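Local structure of spot 14 protein (Mus musculus, 3ONT) at residues L39-L44 against V51-P56; R27-V32 against T63-I68; D20-V25 against V70-G75. The protein regulates lipogenesis, notably in the lactating mammary gland where it supports medium-chain triglyceride synthesis, and may act as a transcriptional coactivator. All coordinates share one frame; numbering follows the deposited sequence.

Contact 1: residues L39-L44 against V51-P56; sequences LRDVQL and VQDGAP
L44 and P56 form the apolar end of this contact. CD1 of L44 reaches the pyrrolidine ring, with CD1 4.1 Å from CB of P56, and the same methyl lies over the proline backbone, 3.5 Å from P56 O. Next to them Q43 and V51 lie alongside each other, pointing opposite ways, the amide carbon CD of Q43 lying 3.6 Å from CG1 of V51. The glutamine chain bends at its second torsion (chi2 -29°), which brings the amide round to that methyl. V51 is poorly ordered, so this half of the packing is less firmly placed than the L44–P56 half. Both segments belong to the irregular connection between helix 15-32 and helix 58-73, and L39 to V42 make a type II beta turn with D41 at a positive phi of 72°. The turn is tied to the start of helix 58-73, for D41 N is hydrogen-bonded to OD1 of D57 and the backbone of V42 to that of L58. The loose side is acidic and solvent-exposed. There D41 OD1 and D53 OD2 come within 4.1 Å, their carboxylate planes turned 64° apart. Two like charges at this separation would probably repel, though both acids stand at the exposed surface.

Contact 2: residues R27-V32 against T63-I68; sequences RNMEQV and TMLKSI
E30 brings to K66 the one flat side-chain group that takes part in this contact, a carboxylate. CG of K66 lies well off the carboxylate plane, over one face, 3.5 Å from OE2 of E30, and the methylenes also meet, E30 CG lying 3.9 Å from K66 CG. The charged ends do not pair: OE1 of E30 is 6.0 Å from NZ of K66, because the lysine chain bends at chi3 and chi4 beyond its contact with the glutamate. Were E30 replaced by an alanine, the K66 methylenes would probably lose their cover on this side and the ammonium group a nearby opposite charge. The two segments are parts of a helical bundle, lying on helix 15-32 and helix 58-73; their axes cross at -135°, an oblique crossing with opposed directions, and approach to 10.8 Å. At this spacing the selenomethionine M29 reaches across on the buried side. Its SE lies 3.7 Å from CD1 of L65, the two chains roughly perpendicular. CG stands anti to the backbone N (chi1 -173°), which sends the chain out toward the other helix, and the bend at chi3 lays CE 4.0 Å from CB of L65. T141 and A137 of the second subunit pack on M29 and L65 respectively.

Contact 3: residues D20-V25 against V70-G75; sequences DRYSAV and VEVDHG
S23 and D73 supply the polar link of this contact. The serine hydroxyl donates to the carboxylate, with S23 OG 2.6 Å from D73 OD1, and the bond uses the syn lone pair of OD1. OG stands anti to the backbone N of S23 (chi1 -179°), a setting that projects it across the gap where the two CA atoms are 7.0 Å apart. The other oxygen, OD2, forms a salt bridge with R27 NH2, so each carboxylate oxygen has a partner on helix 15-32, one turn apart, and this probably fixes the rotation of the group. Within 70-75, H74 ND1 donates to V70 O over 2.7 Å at 159°, the carbonyl oxygen lying close to the imidazole plane, which ties H74, just beyond helix 58-73, back to the final turn of that helix. Apolar contact is made by Y22 and V72. CG2 of V72 approaches CD2 of the tyrosine obliquely at 4.1 Å, while CG1 of V72 lies 4.5 Å from CB of S23. The phenol end of Y22 is held elsewhere, its OH hydrogen-bonded to L65 O. The layer thus sits between helix 15-32 and the end of helix 58-73, with F119 of helix 115-147 packed on V72, and L130 and T134 of the second subunit against V72 and Y22.

In the fold
Contacts 2 and 3 join the same pair of helices, 15-32 and 58-73, at successive levels with centres about 10 Å apart, whereas contact 1 lies at the surface, in the loop connecting those helices, its centre about 24 Å from that of the chain. Burial rises from contact 1, with no buried touching residue, through the partly buried contact 2 to contact 3. The chemistry follows: apolar and amide packing beside two close acids in the exposed loop, aliphatic and selenomethionine packing in contact 2, and a serine–aspartate hydrogen bond joining apolar packing in the more buried contact 3. Polar links run between the last two levels. All three contacts adjoin the second subunit of the homodimer.

Contact 1: residues L39-L44 against V51-P56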
loop_
_atom_site.group_PDB
_atom_site.type_symbol
_atom_site.label_atom_id
_atom_site.label_comp_id
_atom_site.label_asym_id
_atom_site.label_seq_id
_atom_site.Cartn_x
_atom_site.Cartn_y
_atom_site.Cartn_z
ATOM N N LEU A 39 28.696 2.889 11.218
ATOM C CA LEU A 39 27.395 2.748 11.886
ATOM C C LEU A 39 27.322 1.515 12.784
ATOM O O LEU A 39 26.454 1.436 13.653
ATOM C CB LEU A 39 26.250 2.705 10.870
ATOM C CG LEU A 39 26.010 3.907 9.950
ATOM C CD1 LEU A 39 24.870 3.653 8.938
ATOM C CD2 LEU A 39 25.701 5.177 10.753
ATOM N N ARG A 40 28.212 0.547 12.596
ATOM C CA ARG A 40 28.210 -0.640 13.476
ATOM C C ARG A 40 28.460 -0.150 14.890
ATOM O O ARG A 40 29.225 0.815 15.100
ATOM C CB ARG A 40 29.331 -1.597 13.122
ATOM C CG ARG A 40 29.295 -2.151 11.750
ATOM C CD ARG A 40 28.824 -3.552 11.781
ATOM N NE ARG A 40 28.954 -4.190 10.474
ATOM C CZ ARG A 40 28.272 -5.267 10.097
ATOM N NH1 ARG A 40 27.394 -5.824 10.916
ATOM N NH2 ARG A 40 28.450 -5.780 8.894
ATOM N N ASP A 41 27.802 -0.789 15.850
ATOM C CA ASP A 41 28.020 -0.510 17.276
ATOM C C ASP A 41 27.479 0.824 17.776
ATOM O O ASP A 41 27.837 1.249 18.876
ATOM C CB ASP A 41 29.505 -0.593 17.609
ATOM C CG ASP A 41 30.080 -1.960 17.342
ATOM O OD1 ASP A 41 29.301 -2.946 17.458
ATOM O OD2 ASP A 41 31.303 -2.037 17.029
ATOM N N VAL A 42 26.675 1.510 16.963
ATOM C CA VAL A 42 25.980 2.717 17.401
ATOM C C VAL A 42 24.618 2.213 17.795
ATOM O O VAL A 42 23.915 1.611 16.973
ATOM C CB VAL A 42 25.848 3.781 16.293
ATOM C CG1 VAL A 42 24.936 4.919 16.744
ATOM C CG2 VAL A 42 27.214 4.323 15.895
ATOM N N GLN A 43 24.272 2.427 19.067
ATOM C CA GLN A 43 23.032 1.894 19.623
ATOM C C GLN A 43 21.773 2.552 19.083
ATOM O O GLN A 43 21.752 3.749 18.778
ATOM C CB GLN A 43 23.057 1.883 21.152
ATOM C CG GLN A 43 23.788 0.662 21.729
ATOM C CD GLN A 43 23.731 -0.595 20.823
ATOM O OE1 GLN A 43 24.729 -1.325 20.717
ATOM N NE2 GLN A 43 22.564 -0.844 20.163
ATOM N N LEU A 44 20.738 1.737 18.936
ATOM C CA LEU A 44 19.442 2.200 18.451
ATOM C C LEU A 44 18.704 3.016 19.518
ATOM O O LEU A 44 18.098 4.044 19.203
ATOM C CB LEU A 44 18.594 1.005 18.012
ATOM C CG LEU A 44 19.052 0.350 16.718
ATOM C CD1 LEU A 44 18.407 -1.009 16.523
ATOM C CD2 LEU A 44 18.718 1.267 15.585
ATOM N N VAL A 51 20.933 -2.983 26.253
ATOM C CA VAL A 51 21.361 -3.491 24.936
ATOM C C VAL A 51 22.812 -4.011 24.942
ATOM O O VAL A 51 23.761 -3.248 25.166
ATOM C CB VAL A 51 21.145 -2.446 23.799
ATOM C CG1 VAL A 51 21.583 -3.016 22.455
ATOM C CG2 VAL A 51 19.681 -2.013 23.733
ATOM N N GLN A 52 22.957 -5.315 24.678
ATOM C CA GLN A 52 24.244 -6.031 24.705
ATOM C C GLN A 52 25.043 -5.859 23.405
ATOM O O GLN A 52 24.626 -5.121 22.509
ATOM C CB GLN A 52 23.999 -7.536 24.960
ATOM C CG GLN A 52 23.477 -8.328 23.723
ATOM C CD GLN A 52 21.906 -8.524 23.782
ATOM O OE1 GLN A 52 21.311 -9.265 22.967
ATOM N NE2 GLN A 52 21.234 -7.865 24.741
ATOM N N ASP A 53 26.191 -6.539 23.316
ATOM C CA ASP A 53 26.905 -6.704 22.042
ATOM C C ASP A 53 26.318 -7.897 21.272
ATOM O O ASP A 53 26.130 -8.981 21.841
ATOM C CB ASP A 53 28.417 -6.901 22.261
ATOM C CG ASP A 53 29.217 -6.869 20.949
ATOM O OD1 ASP A 53 30.226 -7.597 20.834
ATOM O OD2 ASP A 53 28.834 -6.116 20.030
ATOM N N GLY A 54 26.031 -7.689 19.986
ATOM C CA GLY A 54 25.483 -8.747 19.123
ATOM C C GLY A 54 24.031 -8.531 18.725
ATOM O O GLY A 54 23.540 -9.151 17.774
ATOM N N ALA A 55 23.345 -7.661 19.469
ATOM C CA ALA A 55 21.984 -7.229 19.147
ATOM C C ALA A 55 22.017 -6.271 17.953
ATOM O O ALA A 55 23.093 -5.804 17.571
ATOM C CB ALA A 55 21.343 -6.554 20.364
ATOM N N PRO A 56 20.852 -6.007 17.334
ATOM C CA PRO A 56 20.673 -4.980 16.302
ATOM C C PRO A 56 21.141 -3.569 16.688
ATOM O O PRO A 56 20.878 -3.095 17.803
ATOM C CB PRO A 56 19.164 -4.970 16.108
ATOM C CG PRO A 56 18.780 -6.389 16.329
ATOM C CD PRO A 56 19.692 -6.914 17.396
#

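Contact 2: residues R27-V32 against T63-I68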
loop_
_atom_site.group_PDB
_atom_site.type_symbol
_atom_site.label_atom_id
_atom_site.label_comp_id
_atom_site.label_asym_id
_atom_site.label_seq_id
_atom_site.Cartn_x
_atom_site.Cartn_y
_atom_site.Cartn_z
ATOM N N ARG A 27 17.868 7.549 -0.795
ATOM C CA ARG A 27 18.964 7.698 -1.764
ATOM C C ARG A 27 19.981 8.745 -1.328
ATOM O O ARG A 27 21.191 8.525 -1.453
ATOM C CB ARG A 27 18.472 7.957 -3.174
ATOM C CG ARG A 27 18.063 6.670 -3.872
ATOM C CD ARG A 27 16.977 6.932 -4.917
ATOM N NE ARG A 27 16.540 5.702 -5.579
ATOM C CZ ARG A 27 17.213 5.082 -6.551
ATOM N NH1 ARG A 27 18.378 5.568 -6.986
ATOM N NH2 ARG A 27 16.720 3.966 -7.084
ATOM N N ASN A 28 19.497 9.857 -0.786
ATOM C CA ASN A 28 20.382 10.824 -0.200
ATOM C C ASN A 28 21.179 10.247 0.964
ATOM O O ASN A 28 22.387 10.530 1.090
ATOM C CB ASN A 28 19.644 12.070 0.263
ATOM C CG ASN A 28 20.603 13.145 0.735
ATOM O OD1 ASN A 28 20.625 13.494 1.912
ATOM N ND2 ASN A 28 21.451 13.636 -0.178
HETATM N N MSE A 29 20.510 9.456 1.812
HETATM C CA MSE A 29 21.158 8.780 2.925
HETATM C C MSE A 29 22.309 7.924 2.409
HETATM O O MSE A 29 23.402 7.933 2.989
HETATM C CB MSE A 29 20.167 7.905 3.686
HETATM C CG MSE A 29 20.719 7.303 4.953
HETATM SE SE MSE A 29 19.516 6.024 5.800
HETATM C CE MSE A 29 19.540 4.644 4.408
ATOM N N GLU A 30 22.084 7.198 1.320
ATOM C CA GLU A 30 23.142 6.366 0.777
ATOM C C GLU A 30 24.305 7.151 0.166
ATOM O O GLU A 30 25.434 6.683 0.218
ATOM C CB GLU A 30 22.602 5.350 -0.211
ATOM C CG GLU A 30 21.597 4.410 0.403
ATOM C CD GLU A 30 20.821 3.639 -0.658
ATOM O OE1 GLU A 30 21.442 3.184 -1.637
ATOM O OE2 GLU A 30 19.588 3.488 -0.528
ATOM N N GLN A 31 24.056 8.332 -0.391
ATOM C CA GLN A 31 25.160 9.153 -0.889
ATOM C C GLN A 31 25.991 9.615 0.285
ATOM O O GLN A 31 27.207 9.599 0.210
ATOM C CB GLN A 31 24.696 10.387 -1.661
ATOM C CG GLN A 31 23.708 10.134 -2.789
ATOM C CD GLN A 31 24.289 9.321 -3.940
ATOM O OE1 GLN A 31 25.469 9.472 -4.310
ATOM N NE2 GLN A 31 23.448 8.472 -4.539
ATOM N N VAL A 32 25.328 10.019 1.364
ATOM C CA VAL A 32 25.987 10.614 2.534
ATOM C C VAL A 32 26.782 9.603 3.365
ATOM O O VAL A 32 27.925 9.877 3.778
ATOM C CB VAL A 32 24.959 11.348 3.435
ATOM C CG1 VAL A 32 25.538 11.667 4.807
ATOM C CG2 VAL A 32 24.454 12.617 2.746
ATOM N N THR A 63 20.414 -0.753 7.110
ATOM C CA THR A 63 20.159 -1.832 6.171
ATOM C C THR A 63 18.669 -2.027 5.889
ATOM O O THR A 63 18.266 -2.192 4.732
ATOM C CB THR A 63 20.783 -3.103 6.694
ATOM O OG1 THR A 63 22.192 -2.922 6.641
ATOM C CG2 THR A 63 20.443 -4.295 5.853
HETATM N N MSE A 64 17.849 -1.992 6.934
HETATM C CA MSE A 64 16.416 -2.180 6.778
HETATM C C MSE A 64 15.831 -1.064 5.914
HETATM O O MSE A 64 15.055 -1.325 4.992
HETATM C CB MSE A 64 15.729 -2.233 8.140
HETATM C CG MSE A 64 14.255 -2.584 8.048
HETATM SE SE MSE A 64 13.230 -2.344 9.718
HETATM C CE MSE A 64 13.307 -0.382 9.793
ATOM N N LEU A 65 16.208 0.174 6.229
ATOM C CA LEU A 65 15.772 1.330 5.478
ATOM C C LEU A 65 16.062 1.129 3.992
ATOM O O LEU A 65 15.175 1.321 3.157
ATOM C CB LEU A 65 16.465 2.581 5.999
ATOM C CG LEU A 65 16.061 3.083 7.387
ATOM C CD1 LEU A 65 16.924 4.265 7.767
ATOM C CD2 LEU A 65 14.601 3.469 7.420
ATOM N N LYS A 66 17.282 0.702 3.663
ATOM C CA LYS A 66 17.654 0.448 2.275
ATOM C C LYS A 66 16.816 -0.655 1.682
ATOM O O LYS A 66 16.430 -0.618 0.507
ATOM C CB LYS A 66 19.124 0.086 2.158
ATOM C CG LYS A 66 20.042 1.300 2.172
ATOM C CD LYS A 66 21.411 0.949 2.734
ATOM C CE LYS A 66 22.293 0.139 1.779
ATOM N NZ LYS A 66 23.162 -0.742 2.614
ATOM N N SER A 67 16.508 -1.637 2.503
ATOM C CA SER A 67 15.836 -2.816 2.003
ATOM C C SER A 67 14.367 -2.517 1.638
ATOM O O SER A 67 13.843 -2.993 0.625
ATOM C CB SER A 67 15.961 -3.917 3.031
ATOM O OG SER A 67 15.276 -5.049 2.587
ATOM N N ILE A 68 13.718 -1.706 2.463
ATOM C CA ILE A 68 12.377 -1.244 2.189
ATOM C C ILE A 68 12.393 -0.327 0.966
ATOM O O ILE A 68 11.538 -0.427 0.089
ATOM C CB ILE A 68 11.818 -0.523 3.406
ATOM C CG1 ILE A 68 11.557 -1.543 4.517
ATOM C CG2 ILE A 68 10.577 0.281 3.033
ATOM C CD1 ILE A 68 11.062 -0.941 5.784
#

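Contact 3: residues D20-V25 against V70-G75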
loop_
_atom_site.group_PDB
_atom_site.type_symbol
_atom_site.label_atom_id
_atom_site.label_comp_id
_atom_site.label_asym_id
_atom_site.label_seq_id
_atom_site.Cartn_x
_atom_site.Cartn_y
_atom_site.Cartn_z
ATOM N N ASP A 20 7.864 8.406 -2.996
ATOM C CA ASP A 20 9.132 8.879 -3.522
ATOM C C ASP A 20 9.834 9.981 -2.731
ATOM O O ASP A 20 10.990 10.272 -3.005
ATOM C CB ASP A 20 9.176 9.025 -5.056
ATOM C CG ASP A 20 8.275 10.099 -5.577
ATOM O OD1 ASP A 20 8.442 11.273 -5.167
ATOM O OD2 ASP A 20 7.424 9.767 -6.435
ATOM N N ARG A 21 9.162 10.542 -1.724
ATOM C CA ARG A 21 9.859 11.343 -0.717
ATOM C C ARG A 21 10.776 10.403 0.085
ATOM O O ARG A 21 11.951 10.704 0.338
ATOM C CB ARG A 21 8.881 12.031 0.214
ATOM C CG ARG A 21 9.331 13.406 0.583
ATOM C CD ARG A 21 8.938 13.802 2.012
ATOM N NE ARG A 21 9.935 14.731 2.577
ATOM C CZ ARG A 21 10.128 14.950 3.882
ATOM N NH1 ARG A 21 9.390 14.315 4.791
ATOM N NH2 ARG A 21 11.072 15.806 4.281
ATOM N N TYR A 22 10.236 9.239 0.442
ATOM C CA TYR A 22 11.002 8.234 1.137
ATOM C C TYR A 22 12.193 7.790 0.306
ATOM O O TYR A 22 13.337 7.765 0.796
ATOM C CB TYR A 22 10.137 7.038 1.487
ATOM C CG TYR A 22 10.917 5.949 2.166
ATOM C CD1 TYR A 22 11.269 6.053 3.514
ATOM C CD2 TYR A 22 11.305 4.815 1.469
ATOM C CE1 TYR A 22 11.992 5.061 4.142
ATOM C CE2 TYR A 22 12.013 3.811 2.098
ATOM C CZ TYR A 22 12.356 3.948 3.432
ATOM O OH TYR A 22 13.082 2.958 4.043
ATOM N N SER A 23 11.922 7.460 -0.953
ATOM C CA SER A 23 12.955 7.018 -1.869
ATOM C C SER A 23 14.036 8.082 -2.054
ATOM O O SER A 23 15.217 7.751 -2.207
ATOM C CB SER A 23 12.339 6.673 -3.216
ATOM O OG SER A 23 13.332 6.220 -4.114
ATOM N N ALA A 24 13.642 9.353 -2.044
ATOM C CA ALA A 24 14.615 10.436 -2.227
ATOM C C ALA A 24 15.470 10.557 -0.970
ATOM O O ALA A 24 16.675 10.700 -1.059
ATOM C CB ALA A 24 13.937 11.760 -2.548
ATOM N N VAL A 25 14.850 10.466 0.199
ATOM C CA VAL A 25 15.590 10.601 1.439
ATOM C C VAL A 25 16.565 9.427 1.624
ATOM O O VAL A 25 17.721 9.613 2.031
ATOM C CB VAL A 25 14.630 10.761 2.623
ATOM C CG1 VAL A 25 15.356 10.572 3.944
ATOM C CG2 VAL A 25 14.003 12.142 2.566
ATOM N N VAL A 70 14.317 -0.517 -1.581
ATOM C CA VAL A 70 14.428 -1.346 -2.795
ATOM C C VAL A 70 13.036 -1.818 -3.241
ATOM O O VAL A 70 12.758 -1.941 -4.435
ATOM C CB VAL A 70 15.410 -2.543 -2.607
ATOM C CG1 VAL A 70 15.233 -3.595 -3.695
ATOM C CG2 VAL A 70 16.853 -2.050 -2.568
ATOM N N GLU A 71 12.151 -2.058 -2.277
ATOM C CA GLU A 71 10.802 -2.492 -2.601
ATOM C C GLU A 71 9.901 -1.340 -3.052
ATOM O O GLU A 71 9.092 -1.500 -3.955
ATOM C CB GLU A 71 10.212 -3.309 -1.463
ATOM C CG GLU A 71 10.642 -4.768 -1.598
ATOM C CD GLU A 71 10.384 -5.637 -0.364
ATOM O OE1 GLU A 71 10.142 -5.102 0.760
ATOM O OE2 GLU A 71 10.432 -6.886 -0.536
ATOM N N VAL A 72 10.071 -0.178 -2.438
ATOM C CA VAL A 72 9.393 1.022 -2.852
ATOM C C VAL A 72 9.782 1.381 -4.282
ATOM O O VAL A 72 8.951 1.848 -5.036
ATOM C CB VAL A 72 9.722 2.184 -1.903
ATOM C CG1 VAL A 72 9.250 3.509 -2.469
ATOM C CG2 VAL A 72 9.131 1.934 -0.513
ATOM N N ASP A 73 11.038 1.151 -4.657
ATOM C CA ASP A 73 11.547 1.538 -5.981
ATOM C C ASP A 73 11.139 0.587 -7.103
ATOM O O ASP A 73 11.179 0.960 -8.279
ATOM C CB ASP A 73 13.073 1.679 -5.965
ATOM C CG ASP A 73 13.538 2.950 -5.277
ATOM O OD1 ASP A 73 12.724 3.875 -5.104
ATOM O OD2 ASP A 73 14.732 3.026 -4.900
ATOM N N HIS A 74 10.779 -0.643 -6.740
ATOM C CA HIS A 74 10.344 -1.643 -7.710
ATOM C C HIS A 74 8.826 -1.623 -7.886
ATOM O O HIS A 74 8.253 -2.564 -8.436
ATOM C CB HIS A 74 10.836 -3.039 -7.321
ATOM C CG HIS A 74 12.268 -3.288 -7.679
ATOM N ND1 HIS A 74 13.319 -2.836 -6.907
ATOM C CD2 HIS A 74 12.824 -3.930 -8.734
ATOM C CE1 HIS A 74 14.460 -3.191 -7.469
ATOM N NE2 HIS A 74 14.188 -3.856 -8.579
ATOM N N GLY A 75 8.206 -0.532 -7.429
ATOM C CA GLY A 75 6.754 -0.363 -7.414
ATOM C C GLY A 75 6.016 -1.334 -6.497
ATOM O O GLY A 75 4.786 -1.422 -6.553
#